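PDB 3CVO: class I SAM-dependent methyltransferase from Silicibacter pomeroyi DSS-3, which probably transfers methyl groups from S-adenosylmethionine to a substrate not yet identified. Local coordinates for residues A31-E36 with G119-D124; G51-S56 with E81-W86. One frame throughout, in Å; residues are numbered along the deposited sequence. Where two conformers were deposited one is given.

Interaction 1: residues A31-E36 with G119-D124. With EDO (1,2-ethanediol), chain H; EDO (1,2-ethanediol), chain J; EDO (1,2-ethanediol), chain O.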
ATOM      1  N   ALA A  31      -4.238   8.406  29.174  1.00 22.37           N
ATOM      2  CA  ALA A  31      -3.398   7.389  28.497  1.00 21.70           C
ATOM      3  C   ALA A  31      -2.168   7.002  29.301  1.00 24.22           C
ATOM      4  O   ALA A  31      -1.628   7.803  30.058  1.00 28.32           O
ATOM      5  CB  ALA A  31      -2.910   7.955  27.143  1.00 19.99           C
ATOM      6  N   GLU A  32      -1.705   5.769  29.112  0.50 22.98           N
ATOM      7  CA  GLU A  32      -0.369   5.390  29.592  0.50 23.24           C
ATOM      8  C   GLU A  32       0.637   5.462  28.459  0.50 21.20           C
ATOM      9  O   GLU A  32       1.763   5.941  28.626  0.50 23.54           O
ATOM     10  CB  GLU A  32      -0.311   3.981  30.150  0.50 24.31           C
ATOM     11  CG  GLU A  32       1.131   3.568  30.431  0.50 29.55           C
ATOM     12  CD  GLU A  32       1.318   2.099  30.784  0.50 38.12           C
ATOM     13  OE1 GLU A  32       0.610   1.231  30.209  0.50 35.34           O
ATOM     14  OE2 GLU A  32       2.199   1.825  31.639  0.50 34.93           O
ATOM     15  N   VAL A  33       0.212   4.970  27.305  1.00 19.76           N
ATOM     16  CA  VAL A  33       1.062   4.918  26.105  1.00 18.60           C
ATOM     17  C   VAL A  33       0.516   5.894  25.090  1.00 20.04           C
ATOM     18  O   VAL A  33      -0.651   5.860  24.730  1.00 19.31           O
ATOM     19  CB  VAL A  33       1.230   3.452  25.516  1.00 20.35           C
ATOM     20  CG1 VAL A  33       2.197   3.421  24.298  1.00 18.17           C
ATOM     21  CG2 VAL A  33       1.705   2.502  26.612  1.00 16.74           C
ATOM     22  N   ILE A  34       1.409   6.778  24.638  1.00 18.38           N
ATOM     23  CA  ILE A  34       1.053   7.852  23.721  1.00 19.21           C
ATOM     24  C   ILE A  34       1.910   7.747  22.475  1.00 19.00           C
ATOM     25  O   ILE A  34       3.097   7.644  22.566  1.00 21.45           O
ATOM     26  CB  ILE A  34       1.299   9.284  24.363  1.00 18.54           C
ATOM     27  CG1 ILE A  34       0.384   9.520  25.570  1.00 19.51           C
ATOM     28  CG2 ILE A  34       1.106  10.406  23.288  1.00 19.07           C
ATOM     29  CD1 ILE A  34       0.923  10.549  26.635  1.00 14.77           C
ATOM     30  N   LEU A  35       1.263   7.765  21.322  1.00 19.88           N
ATOM     31  CA  LEU A  35       1.971   7.802  20.053  1.00 19.52           C
ATOM     32  C   LEU A  35       1.592   9.085  19.351  1.00 21.05           C
ATOM     33  O   LEU A  35       0.413   9.385  19.215  1.00 20.82           O
ATOM     34  CB  LEU A  35       1.586   6.571  19.175  1.00 18.67           C
ATOM     35  CG  LEU A  35       1.902   6.680  17.670  1.00 22.74           C
ATOM     36  CD1 LEU A  35       3.440   6.858  17.516  1.00 17.73           C
ATOM     37  CD2 LEU A  35       1.366   5.488  16.844  1.00 20.78           C
ATOM     38  N   GLU A  36       2.601   9.842  18.936  1.00 20.32           N
ATOM     39  CA  GLU A  36       2.387  11.053  18.181  1.00 21.03           C
ATOM     40  C   GLU A  36       3.005  10.981  16.822  1.00 20.98           C
ATOM     41  O   GLU A  36       4.096  10.433  16.601  1.00 19.37           O
ATOM     42  CB  GLU A  36       2.974  12.280  18.910  1.00 21.65           C
ATOM     43  CG  GLU A  36       2.622  12.490  20.329  1.00 23.71           C
ATOM     44  CD  GLU A  36       3.219  13.785  20.847  1.00 23.24           C
ATOM     45  OE1 GLU A  36       4.451  13.983  20.643  1.00 23.45           O
ATOM     46  OE2 GLU A  36       2.462  14.621  21.433  1.00 22.82           O
ATOM     47  N   GLY A 119      10.496  -2.784  20.584  1.00 32.48           N
ATOM     48  CA  GLY A 119      10.087  -2.131  21.814  1.00 34.60           C
ATOM     49  C   GLY A 119       8.661  -1.617  21.743  1.00 34.05           C
ATOM     50  O   GLY A 119       8.240  -0.832  22.580  1.00 35.25           O
ATOM     51  N   PHE A 120       7.925  -2.079  20.734  1.00 31.56           N
ATOM     52  CA  PHE A 120       6.540  -1.623  20.487  1.00 29.30           C
ATOM     53  C   PHE A 120       5.653  -1.777  21.714  1.00 26.60           C
ATOM     54  O   PHE A 120       5.609  -2.812  22.351  1.00 27.54           O
ATOM     55  CB  PHE A 120       5.889  -2.357  19.281  1.00 28.90           C
ATOM     56  CG  PHE A 120       4.433  -1.998  19.058  1.00 23.85           C
ATOM     57  CD1 PHE A 120       4.083  -0.846  18.387  1.00 27.68           C
ATOM     58  CD2 PHE A 120       3.431  -2.797  19.565  1.00 27.34           C
ATOM     59  CE1 PHE A 120       2.741  -0.494  18.178  1.00 20.19           C
ATOM     60  CE2 PHE A 120       2.077  -2.464  19.361  1.00 26.64           C
ATOM     61  CZ  PHE A 120       1.734  -1.316  18.681  1.00 24.64           C
ATOM     62  N   ARG A 121       4.970  -0.703  22.056  1.00 24.15           N
ATOM     63  CA  ARG A 121       3.928  -0.725  23.069  1.00 25.23           C
ATOM     64  C   ARG A 121       2.644  -0.211  22.429  1.00 22.55           C
ATOM     65  O   ARG A 121       2.623   0.846  21.817  1.00 23.99           O
ATOM     66  CB  ARG A 121       4.298   0.195  24.245  1.00 27.60           C
ATOM     67  CG  ARG A 121       5.659  -0.081  24.920  1.00 32.48           C
ATOM     68  CD  ARG A 121       5.577  -0.922  26.154  1.00 39.21           C
ATOM     69  NE  ARG A 121       4.557  -0.485  27.116  1.00 46.33           N
ATOM     70  CZ  ARG A 121       4.776   0.344  28.134  1.00 48.23           C
ATOM     71  NH1 ARG A 121       5.986   0.856  28.333  1.00 48.95           N
ATOM     72  NH2 ARG A 121       3.776   0.670  28.953  1.00 42.47           N
ATOM     73  N   HIS A 122       1.568  -0.954  22.590  1.00 23.10           N
ATOM     74  CA  HIS A 122       0.286  -0.563  22.004  1.00 18.53           C
ATOM     75  C   HIS A 122      -0.183   0.760  22.619  1.00 23.04           C
ATOM     76  O   HIS A 122      -0.288   0.899  23.836  1.00 22.72           O
ATOM     77  CB  HIS A 122      -0.811  -1.628  22.225  1.00 20.13           C
ATOM     78  CG  HIS A 122      -1.997  -1.476  21.330  1.00 21.03           C
ATOM     79  ND1 HIS A 122      -2.845  -0.385  21.374  1.00 23.53           N
ATOM     80  CD2 HIS A 122      -2.509  -2.312  20.393  1.00 21.67           C
ATOM     81  CE1 HIS A 122      -3.806  -0.547  20.475  1.00 23.77           C
ATOM     82  NE2 HIS A 122      -3.614  -1.699  19.859  1.00 19.38           N
ATOM     83  N   PRO A 123      -0.500   1.728  21.768  1.00 20.16           N
ATOM     84  CA  PRO A 123      -0.932   3.032  22.281  1.00 20.71           C
ATOM     85  C   PRO A 123      -2.311   2.974  22.844  1.00 22.10           C
ATOM     86  O   PRO A 123      -3.108   2.075  22.513  1.00 18.84           O
ATOM     87  CB  PRO A 123      -0.916   3.950  21.045  1.00 24.04           C
ATOM     88  CG  PRO A 123      -0.369   3.187  19.959  1.00 23.71           C
ATOM     89  CD  PRO A 123      -0.239   1.738  20.325  1.00 25.75           C
ATOM     90  N   ASP A 124      -2.551   3.936  23.722  1.00 20.90           N
ATOM     91  CA  ASP A 124      -3.879   4.230  24.255  1.00 21.30           C
ATOM     92  C   ASP A 124      -4.468   5.426  23.550  1.00 21.36           C
ATOM     93  O   ASP A 124      -5.662   5.501  23.346  1.00 19.88           O
ATOM     94  CB  ASP A 124      -3.774   4.517  25.729  1.00 23.88           C
ATOM     95  CG  ASP A 124      -3.254   3.320  26.509  1.00 26.44           C
ATOM     96  OD1 ASP A 124      -3.781   2.221  26.267  1.00 25.17           O
ATOM     97  OD2 ASP A 124      -2.329   3.475  27.337  1.00 26.49           O
TER
HETATM   98  C1  EDO H 205       3.852   2.781  19.761  1.00 26.49           C
HETATM   99  O1  EDO H 205       3.274   3.182  21.023  1.00 23.52           O
HETATM  100  C2  EDO H 205       5.367   2.761  19.791  1.00 25.02           C
HETATM  101  O2  EDO H 205       5.843   1.763  20.699  1.00 26.13           O
HETATM  102  C1  EDO J 207       1.340  -3.598  24.934  1.00 51.74           C
HETATM  103  O1  EDO J 207       1.828  -3.978  23.633  1.00 50.39           O
HETATM  104  C2  EDO J 207       2.502  -3.364  25.893  1.00 47.56           C
HETATM  105  O2  EDO J 207       2.153  -2.293  26.787  1.00 52.21           O
HETATM  106  C1  EDO O 212       9.342   1.915  21.464  1.00 46.90           C
HETATM  107  O1  EDO O 212       8.043   2.033  22.089  1.00 35.68           O
HETATM  108  C2  EDO O 212       9.685   3.186  20.676  1.00 47.58           C
HETATM  109  O2  EDO O 212       9.401   4.351  21.475  1.00 38.61           O
HETATM  110  O   HOH W   1      -1.263   1.060  28.005  1.00 36.78           O
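G119 turns the chain with a positive phi (87°) at which any side chain would jam against the preceding carbonyl, so glycine suits the place. The backbone N and O of R121 both bond to one ethanediol, while its side chain, bent at chi2 and chi3, reaches over V33 to the carboxylate of E32. There NH2 of R121 forms a rather long salt bridge with OE2 of E32 (3.3 Å), the two planar groups standing 78° apart. CG2 of V33 lies against NH2 of R121 (3.6 Å), the two side chains crossing at about a right angle.

H122 turns its side chain away; its ND1 donates in the ring plane to O of P123 (2.7 Å), and its NE2 bonds to T145. Its carbonyl oxygen instead faces V33, at 3.4 Å from CB of that valine, whose CG1 also lies near the backbone of R121 to P123. P123, an apolar residue that needs no amide partner, sets CG against CB of L35 (4.0 Å).

D124 does most of the polar work. Its N donates to O of V33 (2.9 Å), and with CG turned back beside that N, OD2 collects the amides of E32 (3.0 Å) and V33 (2.9 Å). The E32 N-H uses the anti lone pair, whereas that of V33 comes from above the carboxylate plane, nearly straight at 164°. An alanine here would remove the carboxylate, and would probably leave both amides without this acceptor and R146 without its salt bridge.

R146 and the two amides probably favour ionised D124, and R121 ionised E32, offsetting their mutual repulsion, while a water between them donates to both; strand 33-37 is thus tied to the loop entering strand 125-128.

Interaction 2: residues G51-S56 with E81-W86; sequences GKHVTS and EVNIVW. With EDO (1,2-ethanediol), chain O.
Strands 53-56 and 81-86 run parallel, their axes 4.7 Å apart and 11° from aligned, joined by five backbone hydrogen bonds in which V54 and S56 each use both N-H and C=O, toward E81, N83 and V85, with K52 O taking E81 N at the near end. H53 and T55 turn their amides the other way, to E32 and strand 33-37.

On the face of H53, T55, E81 and N83 the side chains are polar. The H53 ring lies alongside the extended E81 chain, pointing the same way, and a water in the ring plane links ND1 of H53 (2.8 Å) to OE1 of E81. At the other ring nitrogen, NE2 of H53 donates to O1 of an ethanediol (2.8 Å), whose O2 also lies 2.7 Å from OG1 of T55. T55 keeps its methyl for the neighbouring strand, CG2 meeting CG2 of V85 at 3.7 Å.

The face of V54, S56, V82 and I84 is largely apolar. Valines, whose beta branching suits a strand, lie side by side, V82 CG2 4.0 Å from V54 CB. S56 is small enough for I84 to fold CD1 over its CB (3.9 Å), and its OG is satisfied by E36.

This apolar face is covered by helices: V54 packs on A46 of helix 41-47, V82 on both that helix and helix 61-73, and I84 on helix 61-73, the connection of this beta-alpha-beta unit.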
ATOM      1  N   GLY A  51       4.621   8.787  34.477  1.00 22.80           N
ATOM      2  CA  GLY A  51       4.234   7.414  34.176  1.00 21.83           C
ATOM      3  C   GLY A  51       3.772   7.173  32.750  1.00 20.23           C
ATOM      4  O   GLY A  51       3.014   6.257  32.493  1.00 21.72           O
ATOM      5  N   LYS A  52       4.256   7.974  31.814  1.00 21.19           N
ATOM      6  CA  LYS A  52       3.908   7.810  30.386  1.00 20.72           C
ATOM      7  C   LYS A  52       5.007   7.205  29.522  1.00 24.47           C
ATOM      8  O   LYS A  52       6.191   7.363  29.774  1.00 21.71           O
ATOM      9  CB  LYS A  52       3.553   9.143  29.751  1.00 21.50           C
ATOM     10  CG  LYS A  52       2.576  10.018  30.496  1.00 22.41           C
ATOM     11  CD  LYS A  52       1.230   9.373  30.748  1.00 23.89           C
ATOM     12  CE  LYS A  52       0.306  10.363  31.399  1.00 25.15           C
ATOM     13  NZ  LYS A  52      -0.924   9.735  31.945  1.00 20.71           N
ATOM     14  N   HIS A  53       4.584   6.506  28.470  1.00 22.93           N
ATOM     15  CA  HIS A  53       5.498   6.050  27.461  1.00 22.89           C
ATOM     16  C   HIS A  53       5.108   6.753  26.164  1.00 24.90           C
ATOM     17  O   HIS A  53       4.001   6.566  25.691  1.00 21.24           O
ATOM     18  CB  HIS A  53       5.409   4.539  27.279  1.00 23.63           C
ATOM     19  CG  HIS A  53       6.335   4.007  26.233  1.00 31.33           C
ATOM     20  ND1 HIS A  53       7.563   3.456  26.536  1.00 32.31           N
ATOM     21  CD2 HIS A  53       6.230   3.973  24.880  1.00 26.79           C
ATOM     22  CE1 HIS A  53       8.166   3.093  25.416  1.00 37.44           C
ATOM     23  NE2 HIS A  53       7.374   3.388  24.399  1.00 31.21           N
ATOM     24  N   VAL A  54       6.036   7.562  25.649  1.00 21.82           N
ATOM     25  CA  VAL A  54       5.780   8.476  24.546  1.00 21.43           C
ATOM     26  C   VAL A  54       6.725   8.238  23.387  1.00 21.21           C
ATOM     27  O   VAL A  54       7.925   8.105  23.555  1.00 20.13           O
ATOM     28  CB  VAL A  54       5.887   9.953  25.001  1.00 20.53           C
ATOM     29  CG1 VAL A  54       5.328  10.866  23.899  1.00 25.45           C
ATOM     30  CG2 VAL A  54       5.172  10.135  26.342  1.00 21.03           C
ATOM     31  N   THR A  55       6.123   8.149  22.200  1.00 22.45           N
ATOM     32  CA  THR A  55       6.849   7.999  20.956  1.00 21.65           C
ATOM     33  C   THR A  55       6.306   9.019  19.992  1.00 19.26           C
ATOM     34  O   THR A  55       5.096   9.171  19.843  1.00 21.62           O
ATOM     35  CB  THR A  55       6.737   6.557  20.324  1.00 21.93           C
ATOM     36  OG1 THR A  55       7.047   5.578  21.313  1.00 22.14           O
ATOM     37  CG2 THR A  55       7.705   6.402  19.145  1.00 22.97           C
ATOM     38  N   SER A  56       7.219   9.769  19.404  1.00 18.32           N
ATOM     39  CA  SER A  56       6.856  10.843  18.482  1.00 20.06           C
ATOM     40  C   SER A  56       7.640  10.693  17.187  1.00 22.87           C
ATOM     41  O   SER A  56       8.855  10.742  17.156  1.00 25.36           O
ATOM     42  CB  SER A  56       7.146  12.217  19.106  1.00 21.27           C
ATOM     43  OG  SER A  56       6.561  12.312  20.413  1.00 28.74           O
ATOM     44  N   GLU A  81       9.075   8.179  29.763  1.00 23.48           N
ATOM     45  CA  GLU A  81      10.120   7.996  28.735  1.00 24.25           C
ATOM     46  C   GLU A  81       9.603   8.604  27.429  1.00 23.02           C
ATOM     47  O   GLU A  81       8.465   8.385  27.059  1.00 22.82           O
ATOM     48  CB  GLU A  81      10.411   6.505  28.561  1.00 28.36           C
ATOM     49  CG  GLU A  81      11.342   6.168  27.407  1.00 36.74           C
ATOM     50  CD  GLU A  81      11.514   4.664  27.184  1.00 49.61           C
ATOM     51  OE1 GLU A  81      11.483   3.907  28.186  1.00 56.44           O
ATOM     52  OE2 GLU A  81      11.694   4.245  26.010  1.00 45.69           O
ATOM     53  N   VAL A  82      10.430   9.381  26.772  1.00 22.05           N
ATOM     54  CA  VAL A  82      10.032  10.032  25.529  1.00 22.20           C
ATOM     55  C   VAL A  82      11.030   9.706  24.440  1.00 23.89           C
ATOM     56  O   VAL A  82      12.222  10.006  24.560  1.00 25.01           O
ATOM     57  CB  VAL A  82       9.918  11.553  25.721  1.00 23.90           C
ATOM     58  CG1 VAL A  82       9.538  12.234  24.396  1.00 28.88           C
ATOM     59  CG2 VAL A  82       8.918  11.863  26.824  1.00 22.03           C
ATOM     60  N   ASN A  83      10.543   9.081  23.369  0.50 22.05           N
ATOM     61  CA  ASN A  83      11.400   8.721  22.241  0.50 19.14           C
ATOM     62  C   ASN A  83      11.004   9.463  20.984  0.50 19.13           C
ATOM     63  O   ASN A  83       9.983   9.205  20.385  0.50 15.97           O
ATOM     64  CB  ASN A  83      11.379   7.203  21.976  0.50 20.89           C
ATOM     65  CG  ASN A  83      11.774   6.400  23.194  0.50 18.71           C
ATOM     66  OD1 ASN A  83      11.036   5.524  23.637  0.50 21.93           O
ATOM     67  ND2 ASN A  83      12.910   6.728  23.771  0.50 20.76           N
ATOM     68  N   ILE A  84      11.880  10.362  20.576  1.00 18.58           N
ATOM     69  CA  ILE A  84      11.695  11.145  19.356  1.00 20.65           C
ATOM     70  C   ILE A  84      12.326  10.347  18.229  1.00 23.42           C
ATOM     71  O   ILE A  84      13.505  10.019  18.280  1.00 22.32           O
ATOM     72  CB  ILE A  84      12.410  12.528  19.419  1.00 21.53           C
ATOM     73  CG1 ILE A  84      11.934  13.358  20.617  1.00 25.02           C
ATOM     74  CG2 ILE A  84      12.243  13.270  18.067  1.00 18.38           C
ATOM     75  CD1 ILE A  84      10.449  13.681  20.605  1.00 20.05           C
ATOM     76  N   VAL A  85      11.515  10.003  17.234  1.00 22.14           N
ATOM     77  CA  VAL A  85      11.949   9.100  16.144  1.00 20.45           C
ATOM     78  C   VAL A  85      11.959   9.820  14.803  1.00 19.93           C
ATOM     79  O   VAL A  85      10.943   9.968  14.165  1.00 19.83           O
ATOM     80  CB  VAL A  85      11.065   7.816  16.061  1.00 19.70           C
ATOM     81  CG1 VAL A  85      11.638   6.834  15.004  1.00 18.32           C
ATOM     82  CG2 VAL A  85      10.933   7.116  17.412  1.00 21.95           C
ATOM     83  N   TRP A  86      13.143  10.307  14.428  1.00 19.55           N
ATOM     84  CA  TRP A  86      13.368  10.876  13.089  1.00 19.80           C
ATOM     85  C   TRP A  86      13.132   9.753  12.075  1.00 22.69           C
ATOM     86  O   TRP A  86      13.735   8.708  12.132  1.00 19.89           O
ATOM     87  CB  TRP A  86      14.731  11.548  12.917  1.00 20.39           C
ATOM     88  CG  TRP A  86      14.871  11.995  11.522  1.00 17.49           C
ATOM     89  CD1 TRP A  86      14.028  12.839  10.838  1.00 16.91           C
ATOM     90  CD2 TRP A  86      15.822  11.534  10.576  1.00 15.30           C
ATOM     91  NE1 TRP A  86      14.418  12.948   9.533  1.00 19.88           N
ATOM     92  CE2 TRP A  86      15.525  12.161   9.341  1.00 18.70           C
ATOM     93  CE3 TRP A  86      16.882  10.630  10.635  1.00 22.49           C
ATOM     94  CZ2 TRP A  86      16.263  11.929   8.208  1.00 19.69           C
ATOM     95  CZ3 TRP A  86      17.625  10.438   9.518  1.00 23.98           C
ATOM     96  CH2 TRP A  86      17.332  11.096   8.323  1.00 23.45           C
TER
HETATM   97  C1  EDO O 212       9.342   1.915  21.464  1.00 46.90           C
HETATM   98  O1  EDO O 212       8.043   2.033  22.089  1.00 35.68           O
HETATM   99  C2  EDO O 212       9.685   3.186  20.676  1.00 47.58           C
HETATM  100  O2  EDO O 212       9.401   4.351  21.475  1.00 38.61           O
HETATM  101  O   HOH W   2       8.579   3.106  29.086  1.00 51.07           O

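Overall arrangement
The centres of the two contacts lie about 9 Å apart, and both contacts reach one sheet, whose strand order 3-2-1-4-5-7-6 is that of class I methyltransferases. Along the chain, interaction 2 falls wholly between the segments of interaction 1: strand 33-37 comes first, then 53-58 and 81-86, and the loop 119-124 returns to the first strand before entering 125-128. Interaction 2 thus builds the outer part of the sheet and interaction 1 brings the chain back to its middle. They meet where strands 33-37 and 53-58 adjoin, E36 probably bonding to T55 and S56. One ethanediol, between G119 and the face of H53 and T55, touches both and may mark a pocket.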